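Local coordinates for protein putative citrate lyase (Ralstonia eutropha, PDB 3QQW) that is a putative magnesium-dependent lyase of the HpcH/HpaI aldolase/citrate lyase family, possibly acting on (S)-citramalyl-CoA, at residues 25-30 with 252-257; 186-191 with 201-206; 119-124 with 152-157; 73-78 with 106-111. All blocks are in the same frame, centred on the assembly; numbering follows the deposited sequence.

Interaction 1. Residues 25-30 with 252-257; sequences CEHFAG and MWSIYP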
loop_
_atom_site.group_PDB
_atom_site.type_symbol
_atom_site.label_atom_id
_atom_site.label_comp_id
_atom_site.label_asym_id
_atom_site.label_seq_id
_atom_site.Cartn_x
_atom_site.Cartn_y
_atom_site.Cartn_z
ATOM N N CYS C 25 1.961 26.910 0.276
ATOM C CA CYS C 25 2.929 26.996 -0.806
ATOM C C CYS C 25 4.339 27.241 -0.321
ATOM O O CYS C 25 4.566 28.016 0.605
ATOM C CB CYS C 25 2.495 28.093 -1.777
ATOM S SG CYS C 25 3.549 28.245 -3.233
ATOM N N GLU C 26 5.288 26.619 -1.014
ATOM C CA GLU C 26 6.711 26.749 -0.735
ATOM C C GLU C 26 7.419 27.078 -2.025
ATOM O O GLU C 26 7.514 26.218 -2.908
ATOM C CB GLU C 26 7.280 25.476 -0.091
ATOM C CG GLU C 26 8.677 25.693 0.471
ATOM C CD GLU C 26 9.286 24.470 1.118
ATOM O OE1 GLU C 26 8.733 24.019 2.141
ATOM O OE2 GLU C 26 10.317 23.966 0.616
ATOM N N HIS C 27 7.882 28.326 -2.147
ATOM C CA HIS C 27 8.521 28.820 -3.361
ATOM C C HIS C 27 10.047 28.672 -3.291
ATOM O O HIS C 27 10.664 29.043 -2.296
ATOM C CB HIS C 27 8.125 30.273 -3.616
ATOM C CG HIS C 27 8.614 30.790 -4.921
ATOM N ND1 HIS C 27 8.019 30.412 -6.118
ATOM C CD2 HIS C 27 9.651 31.614 -5.186
ATOM C CE1 HIS C 27 8.711 31.021 -7.065
ATOM N NE2 HIS C 27 9.700 31.759 -6.552
ATOM N N PHE C 28 10.647 28.091 -4.343
ATOM C CA PHE C 28 12.096 27.912 -4.437
ATOM C C PHE C 28 12.728 29.014 -5.250
ATOM O O PHE C 28 12.145 29.432 -6.243
ATOM C CB PHE C 28 12.432 26.551 -5.061
ATOM C CG PHE C 28 12.327 25.453 -4.042
ATOM C CD1 PHE C 28 11.092 25.105 -3.492
ATOM C CD2 PHE C 28 13.458 24.773 -3.616
ATOM C CE1 PHE C 28 11.003 24.117 -2.526
ATOM C CE2 PHE C 28 13.358 23.734 -2.691
ATOM C CZ PHE C 28 12.138 23.427 -2.143
ATOM N N ALA C 29 13.925 29.466 -4.819
ATOM C CA ALA C 29 14.770 30.515 -5.432
ATOM C C ALA C 29 16.230 30.166 -5.108
ATOM O O ALA C 29 16.550 29.897 -3.949
ATOM C CB ALA C 29 14.397 31.904 -4.908
ATOM N N GLY C 30 17.060 30.084 -6.139
ATOM C CA GLY C 30 18.449 29.662 -6.033
ATOM C C GLY C 30 19.478 30.764 -6.103
ATOM O O GLY C 30 20.615 30.540 -5.710
HETATM N N MSE C 252 2.382 22.515 -1.341
HETATM C CA MSE C 252 2.934 22.242 -2.652
HETATM C C MSE C 252 4.019 23.216 -2.962
HETATM O O MSE C 252 3.879 24.410 -2.693
HETATM C CB MSE C 252 1.839 22.319 -3.719
HETATM C CG MSE C 252 2.256 21.716 -5.033
HETATM SE SE MSE C 252 0.733 21.584 -6.165
HETATM C CE MSE C 252 1.628 21.749 -7.887
ATOM N N TRP C 253 5.066 22.721 -3.615
ATOM C CA TRP C 253 6.195 23.524 -4.058
ATOM C C TRP C 253 5.826 24.414 -5.239
ATOM O O TRP C 253 4.984 24.065 -6.062
ATOM C CB TRP C 253 7.355 22.613 -4.452
ATOM C CG TRP C 253 8.094 21.977 -3.313
ATOM C CD1 TRP C 253 7.683 21.867 -2.017
ATOM C CD2 TRP C 253 9.380 21.348 -3.383
ATOM N NE1 TRP C 253 8.642 21.229 -1.266
ATOM C CE2 TRP C 253 9.704 20.910 -2.077
ATOM C CE3 TRP C 253 10.334 21.184 -4.410
ATOM C CZ2 TRP C 253 10.915 20.261 -1.778
ATOM C CZ3 TRP C 253 11.539 20.556 -4.108
ATOM C CH2 TRP C 253 11.806 20.073 -2.816
ATOM N N SER C 254 6.526 25.535 -5.352
ATOM C CA SER C 254 6.425 26.480 -6.448
ATOM C C SER C 254 7.825 26.780 -6.981
ATOM O O SER C 254 8.759 26.929 -6.187
ATOM C CB SER C 254 5.749 27.759 -5.976
ATOM O OG SER C 254 5.935 28.798 -6.919
ATOM N N ILE C 255 7.973 26.880 -8.302
ATOM C CA ILE C 255 9.264 27.210 -8.920
ATOM C C ILE C 255 9.154 28.491 -9.746
ATOM O O ILE C 255 10.163 28.994 -10.231
ATOM C CB ILE C 255 9.873 26.056 -9.743
ATOM C CG1 ILE C 255 8.832 25.400 -10.689
ATOM C CG2 ILE C 255 10.584 25.076 -8.806
ATOM C CD1 ILE C 255 9.399 24.474 -11.780
ATOM N N TYR C 256 7.945 29.024 -9.886
ATOM C CA TYR C 256 7.695 30.262 -10.622
ATOM C C TYR C 256 6.636 31.087 -9.861
ATOM O O TYR C 256 5.651 30.518 -9.392
ATOM C CB TYR C 256 7.287 29.983 -12.078
ATOM C CG TYR C 256 7.461 31.194 -12.963
ATOM C CD1 TYR C 256 8.730 31.605 -13.376
ATOM C CD2 TYR C 256 6.364 31.965 -13.350
ATOM C CE1 TYR C 256 8.900 32.738 -14.168
ATOM C CE2 TYR C 256 6.525 33.109 -14.129
ATOM C CZ TYR C 256 7.796 33.488 -14.544
ATOM O OH TYR C 256 7.999 34.596 -15.338
ATOM N N PRO C 257 6.831 32.412 -9.689
ATOM C CA PRO C 257 5.889 33.202 -8.876
ATOM C C PRO C 257 4.416 33.097 -9.276
ATOM O O PRO C 257 3.547 33.208 -8.413
ATOM C CB PRO C 257 6.394 34.632 -9.059
ATOM C CG PRO C 257 7.864 34.468 -9.267
ATOM C CD PRO C 257 7.965 33.247 -10.139
HETATM O O HOH W 1 7.317 21.841 1.540
#
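The rings of Phe28 and Trp253 cross obliquely, with their planes 36° apart. Phe28 CE1 sits over the centre of one indole face, 3.3 Å from Trp253 CD2. Both side chains hold CG anti to their carbonyl carbon, which brings the two rings together. Glu26 runs alongside Trp253 and points the same way. Its extended chain ends in a carboxylate turned 28° from the indole plane. A water lies in plane at the indole edge and donates to Glu26 OE1. The one N-H of Trp253 NE1 is shared between this water and Asp174 OD1. Arg251 forms a salt bridge with Glu26 OE1.

On the other face of the sheet, His27 ND1 and Ser254 OG share a hydrogen bond of 2.8 Å, met at the ring edge. Both side chains are anti to their backbone N. Cys25 SG packs on the same serine, 3.5 Å from Ser254 CB.

Between the two sets of side chains, strands 25-29 and 251-254 pair in parallel. Glu26 bonds through both N and O, to Met252 O and Ser254 N. Phe28 N gives the straightest of the backbone bonds, 2.9 Å to Ser254 O. This pairing of first and last strands closes the TIM barrel.

Trp253 lies close to Arg88, a predicted substrate-binding residue. The polar cluster of Glu26, Trp253 and water therefore probably borders the active site, where Arg251 would help keep Glu26 ionised.

Interaction 2. Residues 186-191 with 201-206; sequences GAIPAA and HALLVR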
loop_
_atom_site.group_PDB
_atom_site.type_symbol
_atom_site.label_atom_id
_atom_site.label_comp_id
_atom_site.label_asym_id
_atom_site.label_seq_id
_atom_site.Cartn_x
_atom_site.Cartn_y
_atom_site.Cartn_z
ATOM N N GLY C 186 14.116 3.434 -15.794
ATOM C CA GLY C 186 13.220 3.652 -16.924
ATOM C C GLY C 186 11.880 2.933 -16.895
ATOM O O GLY C 186 11.180 2.966 -17.908
ATOM N N ALA C 187 11.492 2.289 -15.759
ATOM C CA ALA C 187 10.225 1.536 -15.679
ATOM C C ALA C 187 9.015 2.450 -15.582
ATOM O O ALA C 187 7.892 2.035 -15.897
ATOM C CB ALA C 187 10.240 0.583 -14.508
ATOM N N ILE C 188 9.234 3.690 -15.100
ATOM C CA ILE C 188 8.188 4.710 -15.035
ATOM C C ILE C 188 8.417 5.630 -16.242
ATOM O O ILE C 188 9.475 6.257 -16.316
ATOM C CB ILE C 188 8.127 5.465 -13.693
ATOM C CG1 ILE C 188 7.864 4.491 -12.517
ATOM C CG2 ILE C 188 7.071 6.584 -13.765
ATOM C CD1 ILE C 188 7.942 5.109 -11.118
ATOM N N PRO C 189 7.484 5.665 -17.223
ATOM C CA PRO C 189 7.705 6.515 -18.415
ATOM C C PRO C 189 7.628 8.002 -18.086
ATOM O O PRO C 189 7.098 8.371 -17.041
ATOM C CB PRO C 189 6.596 6.091 -19.378
ATOM C CG PRO C 189 5.537 5.471 -18.534
ATOM C CD PRO C 189 6.190 4.947 -17.284
ATOM N N ALA C 190 8.183 8.846 -18.974
ATOM C CA ALA C 190 8.242 10.304 -18.841
ATOM C C ALA C 190 6.851 10.933 -18.745
ATOM O O ALA C 190 6.678 11.902 -17.998
ATOM C CB ALA C 190 8.996 10.902 -20.011
ATOM N N ALA C 191 5.860 10.358 -19.458
ATOM C CA ALA C 191 4.457 10.804 -19.461
ATOM C C ALA C 191 3.812 10.776 -18.056
ATOM O O ALA C 191 2.844 11.509 -17.805
ATOM C CB ALA C 191 3.644 9.947 -20.409
ATOM N N HIS C 201 -0.380 6.636 -12.225
ATOM C CA HIS C 201 0.559 5.510 -12.345
ATOM C C HIS C 201 0.617 4.798 -10.987
ATOM O O HIS C 201 0.813 5.453 -9.959
ATOM C CB HIS C 201 1.950 5.988 -12.802
ATOM C CG HIS C 201 2.910 4.880 -13.105
ATOM N ND1 HIS C 201 3.565 4.174 -12.094
ATOM C CD2 HIS C 201 3.295 4.382 -14.300
ATOM C CE1 HIS C 201 4.317 3.274 -12.711
ATOM N NE2 HIS C 201 4.188 3.357 -14.037
ATOM N N ALA C 202 0.394 3.482 -10.991
ATOM C CA ALA C 202 0.319 2.637 -9.800
ATOM C C ALA C 202 1.473 2.858 -8.820
ATOM O O ALA C 202 1.221 2.923 -7.617
ATOM C CB ALA C 202 0.261 1.179 -10.214
ATOM N N LEU C 203 2.717 3.018 -9.321
ATOM C CA LEU C 203 3.876 3.226 -8.463
ATOM C C LEU C 203 3.886 4.619 -7.855
ATOM O O LEU C 203 4.363 4.787 -6.728
ATOM C CB LEU C 203 5.186 2.970 -9.216
ATOM C CG LEU C 203 5.434 1.527 -9.725
ATOM C CD1 LEU C 203 6.791 1.427 -10.363
ATOM C CD2 LEU C 203 5.284 0.489 -8.617
ATOM N N LEU C 204 3.343 5.611 -8.582
ATOM C CA LEU C 204 3.315 6.996 -8.120
ATOM C C LEU C 204 2.178 7.196 -7.133
ATOM O O LEU C 204 2.382 7.836 -6.098
ATOM C CB LEU C 204 3.234 7.942 -9.320
ATOM C CG LEU C 204 4.449 7.826 -10.270
ATOM C CD1 LEU C 204 4.336 8.776 -11.417
ATOM C CD2 LEU C 204 5.783 8.055 -9.506
ATOM N N VAL C 205 1.021 6.556 -7.385
ATOM C CA VAL C 205 -0.139 6.597 -6.476
ATOM C C VAL C 205 0.298 6.003 -5.156
ATOM O O VAL C 205 0.089 6.618 -4.126
ATOM C CB VAL C 205 -1.393 5.864 -7.057
ATOM C CG1 VAL C 205 -2.511 5.777 -6.028
ATOM C CG2 VAL C 205 -1.899 6.555 -8.310
ATOM N N ARG C 206 0.972 4.837 -5.214
ATOM C CA ARG C 206 1.482 4.080 -4.081
ATOM C C ARG C 206 2.473 4.917 -3.272
ATOM O O ARG C 206 2.328 5.025 -2.056
ATOM C CB ARG C 206 2.119 2.779 -4.585
ATOM C CG ARG C 206 2.756 1.947 -3.505
ATOM C CD ARG C 206 3.570 0.819 -4.085
ATOM N NE ARG C 206 4.156 0.017 -3.012
ATOM C CZ ARG C 206 5.277 0.321 -2.374
ATOM N NH1 ARG C 206 5.985 1.390 -2.728
ATOM N NH2 ARG C 206 5.730 -0.465 -1.412
#
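Segment 186-191 is mostly loop and passes the first turn of the helix beginning at Ala202, with Ile188 CA and Leu203 CA 8.0 Å apart. No hydrogen bond links the two segments, so side chains make the contact. Ile188 is the central one. Its CG1 is anti to the carbonyl carbon (chi1 -60°), and the chain runs on extended to CD1. CG1 lies 3.8 Å from His201 CE1 and also meets Leu203 CD1. The tip, CD1, reaches between the two leucines, 3.9 Å from Leu203 CD1 and 4.0 Å from Leu204 CD2. The other branch, CG2, stands over the centre of one face of the His201 ring. Pro189 comes tip to tip with that ring, its CD 4.1 Å from His201 NE2.

His201 is the N-cap of helix 202-217. Its CG is anti to the backbone N (chi1 -173°), which turns the ring back over the helix start. ND1 accepts from Leu203 N at 3.1 Å, with the donor 28° out of the ring plane. This capping bond is consistent with an unprotonated ND1. It also limits rotation of the ring that Ile188 covers. Leu204 packs further on Leu177, Phe180 and Val181 of helix 177-182. The contact borders the second subunit: Arg244 of that subunit donates to Gly186 O and Ala187 O, and Phe247 of the second subunit packs on Leu203.

Interaction 3. Residues 119-124 with 152-157; sequences KATNSG and IETHGA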
loop_
_atom_site.group_PDB
_atom_site.type_symbol
_atom_site.label_atom_id
_atom_site.label_comp_id
_atom_site.label_asym_id
_atom_site.label_seq_id
_atom_site.Cartn_x
_atom_site.Cartn_y
_atom_site.Cartn_z
ATOM N N LYS C 119 17.178 13.875 -1.163
ATOM C CA LYS C 119 17.742 12.626 -1.644
ATOM C C LYS C 119 18.286 11.658 -0.578
ATOM O O LYS C 119 19.229 10.911 -0.876
ATOM C CB LYS C 119 18.883 12.967 -2.622
ATOM C CG LYS C 119 18.464 13.101 -4.075
ATOM C CD LYS C 119 19.470 13.979 -4.838
ATOM C CE LYS C 119 18.862 14.725 -6.008
ATOM N NZ LYS C 119 17.868 15.749 -5.580
ATOM N N ALA C 120 17.704 11.623 0.630
ATOM C CA ALA C 120 18.156 10.622 1.611
ATOM C C ALA C 120 17.724 9.260 1.110
ATOM O O ALA C 120 16.662 9.152 0.480
ATOM C CB ALA C 120 17.590 10.890 2.993
ATOM N N THR C 121 18.576 8.251 1.286
ATOM C CA THR C 121 18.306 6.908 0.771
ATOM C C THR C 121 17.857 5.963 1.880
ATOM O O THR C 121 17.518 4.821 1.605
ATOM C CB THR C 121 19.515 6.358 0.032
ATOM O OG1 THR C 121 20.635 6.346 0.921
ATOM C CG2 THR C 121 19.831 7.149 -1.227
ATOM N N ASN C 122 17.825 6.439 3.120
ATOM C CA ASN C 122 17.353 5.648 4.241
ATOM C C ASN C 122 17.116 6.509 5.482
ATOM O O ASN C 122 17.552 7.644 5.563
ATOM C CB ASN C 122 18.296 4.462 4.573
ATOM C CG ASN C 122 19.715 4.837 4.882
ATOM O OD1 ASN C 122 20.007 5.429 5.920
ATOM N ND2 ASN C 122 20.630 4.442 4.005
ATOM N N SER C 123 16.443 5.913 6.452
ATOM C CA SER C 123 16.070 6.463 7.739
ATOM C C SER C 123 17.334 6.963 8.524
ATOM O O SER C 123 17.305 8.049 9.129
ATOM C CB SER C 123 15.294 5.385 8.498
ATOM O OG SER C 123 15.138 5.634 9.878
ATOM N N GLY C 124 18.418 6.178 8.460
ATOM C CA GLY C 124 19.687 6.475 9.125
ATOM C C GLY C 124 20.332 7.773 8.690
ATOM O O GLY C 124 20.797 8.539 9.534
ATOM N N ILE C 152 11.139 12.757 0.199
ATOM C CA ILE C 152 10.913 11.324 -0.021
ATOM C C ILE C 152 10.971 11.191 -1.519
ATOM O O ILE C 152 10.022 11.556 -2.208
ATOM C CB ILE C 152 9.611 10.804 0.638
ATOM C CG1 ILE C 152 9.579 11.157 2.175
ATOM C CG2 ILE C 152 9.421 9.297 0.370
ATOM C CD1 ILE C 152 10.761 10.604 3.072
ATOM N N GLU C 153 12.168 10.841 -2.040
ATOM C CA GLU C 153 12.388 10.798 -3.487
ATOM C C GLU C 153 13.317 9.653 -3.915
ATOM O O GLU C 153 13.885 9.687 -5.014
ATOM C CB GLU C 153 12.922 12.147 -3.984
ATOM C CG GLU C 153 14.206 12.646 -3.347
ATOM C CD GLU C 153 14.543 14.089 -3.680
ATOM O OE1 GLU C 153 13.899 14.663 -4.584
ATOM O OE2 GLU C 153 15.447 14.657 -3.027
ATOM N N THR C 154 13.483 8.655 -3.042
ATOM C CA THR C 154 14.302 7.480 -3.321
ATOM C C THR C 154 13.546 6.240 -2.905
ATOM O O THR C 154 12.583 6.340 -2.145
ATOM C CB THR C 154 15.662 7.557 -2.623
ATOM O OG1 THR C 154 15.490 7.447 -1.220
ATOM C CG2 THR C 154 16.452 8.794 -2.986
ATOM N N HIS C 155 13.990 5.066 -3.371
ATOM C CA HIS C 155 13.399 3.785 -2.989
ATOM C C HIS C 155 13.538 3.582 -1.487
ATOM O O HIS C 155 12.554 3.267 -0.821
ATOM C CB HIS C 155 14.053 2.624 -3.728
ATOM C CG HIS C 155 13.822 2.608 -5.196
ATOM N ND1 HIS C 155 12.571 2.378 -5.722
ATOM C CD2 HIS C 155 14.712 2.728 -6.211
ATOM C CE1 HIS C 155 12.731 2.407 -7.038
ATOM N NE2 HIS C 155 14.005 2.621 -7.374
ATOM N N GLY C 156 14.741 3.806 -0.962
ATOM C CA GLY C 156 15.027 3.650 0.465
ATOM C C GLY C 156 14.245 4.584 1.369
ATOM O O GLY C 156 13.741 4.156 2.408
ATOM N N ALA C 157 14.120 5.865 0.981
ATOM C CA ALA C 157 13.353 6.811 1.785
ATOM C C ALA C 157 11.851 6.468 1.744
ATOM O O ALA C 157 11.156 6.675 2.740
ATOM C CB ALA C 157 13.585 8.231 1.321
HETATM O O HOH W 2 14.571 10.692 -0.340
#
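This is a polar contact between two loops at the C-terminal end of the barrel strands, the end that carries the active site in TIM barrels. Segment 119-124 follows strand 115-117, and segment 152-157 follows strand 148-152. Glu153, predicted to bind both Mg(2+) and substrate, reaches across with an extended chain. Its OE2 accepts from Lys119 N at 2.7 Å, using the anti lone pair. The Lys119 side chain crosses it obliquely and bends at chi4 (66°), so that NZ returns to OE2 in a long salt bridge of 3.7 Å. Lys119 NZ also forms salt bridges with Glu56 and Asp179. This positive charge probably eases the crowding of like charges where Glu153 OE1 lies close to Asp179.

Thr154 carries the second part. Its OG1 lies between the backbone N and the carbonyl carbon (chi1 68°). There it donates to Ala120 O at 2.7 Å, on a lone pair in the carbonyl plane. The same OG1 accepts from Ala157 N at 3.0 Å and caps helix 155-159. A water donates to Ala120 O and accepts from Glu153 N, so this carbonyl receives two bonds. Gly156, with no side chain, brings its CA to 3.0 Å from Thr121 O in a CA-H...O contact.

Asn122 caps helix 123-139 through Gln125 N. The starts of helices 123-139 and 155-159 lie close together, with Thr121 and Asn122 nearest Gly156 and Ala157, and Ala157 packs against Ile164 of helix 161-164.

Interaction 4. Residues 73-78 with 106-111; sequences RMIASD and NGAGGR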
loop_
_atom_site.group_PDB
_atom_site.type_symbol
_atom_site.label_atom_id
_atom_site.label_comp_id
_atom_site.label_asym_id
_atom_site.label_seq_id
_atom_site.Cartn_x
_atom_site.Cartn_y
_atom_site.Cartn_z
ATOM N N ARG C 73 23.269 34.980 4.718
ATOM C CA ARG C 73 23.222 36.437 4.727
ATOM C C ARG C 73 21.815 36.945 4.359
ATOM O O ARG C 73 21.296 37.819 5.032
ATOM C CB ARG C 73 24.302 37.023 3.781
ATOM C CG ARG C 73 24.232 38.549 3.657
ATOM C CD ARG C 73 25.344 39.204 2.849
ATOM N NE ARG C 73 25.635 38.535 1.577
ATOM C CZ ARG C 73 24.957 38.699 0.440
ATOM N NH1 ARG C 73 23.895 39.500 0.398
ATOM N NH2 ARG C 73 25.314 38.037 -0.653
HETATM N N MSE C 74 21.207 36.394 3.311
HETATM C CA MSE C 74 19.878 36.766 2.832
HETATM C C MSE C 74 18.826 36.459 3.887
HETATM O O MSE C 74 17.974 37.298 4.145
HETATM C CB MSE C 74 19.560 36.022 1.508
HETATM C CG MSE C 74 20.370 36.569 0.329
HETATM SE SE MSE C 74 20.147 38.497 0.046
HETATM C CE MSE C 74 18.444 38.495 -0.773
ATOM N N ILE C 75 18.899 35.266 4.514
ATOM C CA ILE C 75 17.941 34.822 5.536
ATOM C C ILE C 75 18.079 35.722 6.808
ATOM O O ILE C 75 17.074 36.079 7.404
ATOM C CB ILE C 75 18.086 33.287 5.827
ATOM C CG1 ILE C 75 17.610 32.458 4.604
ATOM C CG2 ILE C 75 17.316 32.867 7.084
ATOM C CD1 ILE C 75 17.765 30.924 4.723
ATOM N N ALA C 76 19.301 36.095 7.179
ATOM C CA ALA C 76 19.572 36.939 8.343
ATOM C C ALA C 76 19.194 38.397 8.110
ATOM O O ALA C 76 18.955 39.113 9.075
ATOM C CB ALA C 76 21.053 36.863 8.705
ATOM N N SER C 77 19.173 38.844 6.849
ATOM C CA SER C 77 18.978 40.246 6.480
ATOM C C SER C 77 17.591 40.782 6.791
ATOM O O SER C 77 16.647 40.019 6.956
ATOM C CB SER C 77 19.291 40.469 5.001
ATOM O OG SER C 77 18.256 39.949 4.188
ATOM N N ASP C 78 17.493 42.119 6.839
ATOM C CA ASP C 78 16.289 42.924 7.054
ATOM C C ASP C 78 15.287 42.716 5.909
ATOM O O ASP C 78 14.078 42.919 6.104
ATOM C CB ASP C 78 16.674 44.402 7.187
ATOM C CG ASP C 78 17.498 44.701 8.434
ATOM O OD1 ASP C 78 17.308 43.997 9.452
ATOM O OD2 ASP C 78 18.309 45.665 8.401
ATOM N N ASN C 106 24.591 28.876 11.618
ATOM C CA ASN C 106 25.348 29.887 12.347
ATOM C C ASN C 106 25.146 31.290 11.783
ATOM O O ASN C 106 25.266 32.273 12.533
ATOM C CB ASN C 106 26.829 29.541 12.402
ATOM C CG ASN C 106 27.108 28.323 13.244
ATOM O OD1 ASN C 106 26.714 28.242 14.406
ATOM N ND2 ASN C 106 27.796 27.343 12.676
ATOM N N GLY C 107 24.758 31.356 10.511
ATOM C CA GLY C 107 24.610 32.618 9.818
ATOM C C GLY C 107 23.239 33.240 9.759
ATOM O O GLY C 107 23.142 34.457 9.602
ATOM N N ALA C 108 22.173 32.438 9.869
ATOM C CA ALA C 108 20.803 32.925 9.678
ATOM C C ALA C 108 20.302 33.945 10.709
ATOM O O ALA C 108 19.149 34.366 10.602
ATOM C CB ALA C 108 19.847 31.753 9.635
ATOM N N GLY C 109 21.133 34.325 11.689
ATOM C CA GLY C 109 20.756 35.257 12.750
ATOM C C GLY C 109 19.497 34.858 13.506
ATOM O O GLY C 109 18.747 35.737 13.961
ATOM N N GLY C 110 19.255 33.536 13.606
ATOM C CA GLY C 110 18.097 32.952 14.282
ATOM C C GLY C 110 16.781 33.063 13.521
ATOM O O GLY C 110 15.713 32.782 14.069
ATOM N N ARG C 111 16.844 33.477 12.255
ATOM C CA ARG C 111 15.653 33.675 11.435
ATOM C C ARG C 111 15.334 32.459 10.549
ATOM O O ARG C 111 14.255 32.429 9.967
ATOM C CB ARG C 111 15.784 34.953 10.589
ATOM C CG ARG C 111 15.891 36.236 11.459
ATOM C CD ARG C 111 15.848 37.536 10.659
ATOM N NE ARG C 111 14.577 37.905 10.025
ATOM C CZ ARG C 111 13.346 37.646 10.479
ATOM N NH1 ARG C 111 13.169 36.935 11.590
ATOM N NH2 ARG C 111 12.284 38.085 9.818
#
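Ile75 and Ala76, at the C-terminal end of helix 64-76, make the close part of this contact. Ile75 CG2 is anti to the backbone N and meets Ala108 CB at 3.8 Å. Both residues are buried. Ala76 presses its methyl against the neighbouring backbone, with CB 3.3 Å from Gly107 O. Its CA points a C-H at Ala108 O, 3.4 Å away. The small residues allow the two backbones to come near, with 4.4 Å between Ala76 CA and Ala108 CA.

These are the ends of two successive helices on the outside of the TIM barrel, 64-76 and 97-107. Each segment leaves its helix here. Ser77 OG folds back to donate to Met74 O at 2.7 Å. Across from it, Ala108 to Arg111 form a type I' beta turn, with Gly109 and Gly110 at positive phi and Arg111 N bonded to Ala108 O.

The looser side is the polar one. Gly109 is exposed and only brushes Ala76 CB. Arg111 starts toward the helix end, its CB 3.6 Å from Ile75 O and its CD 3.8 Å from Ala76 O. The bend at chi3 (69°) then turns NE and the guanidinium. Ser77 O lies near the guanidinium plane at its edge, but 4.3 Å from Arg111 NE. The guanidinium instead donates through NH2 to Asn80 O, while Asn80 ND2 bonds to Ile75 O.

How the interactions relate
From the N terminus, strand 25-29 opens interaction 1, which closes only at 252-257. The other three contacts are nested in this long loop and follow one another in series without crossing. Interaction 4 closes first, joining the ends of helices 64-76 and 97-107. Interaction 3 comes next and joins the loops after strands 115-117 and 148-152. Interaction 2 is last, over a short loop leading into helix 202-217. Interactions 2 and 4 lie on opposite sides of the chain's centre, their centres about 40 Å apart. Interactions 1 and 3 come within about 6 Å at their nearest atoms, and both lie near the predicted substrate-binding residue Arg88.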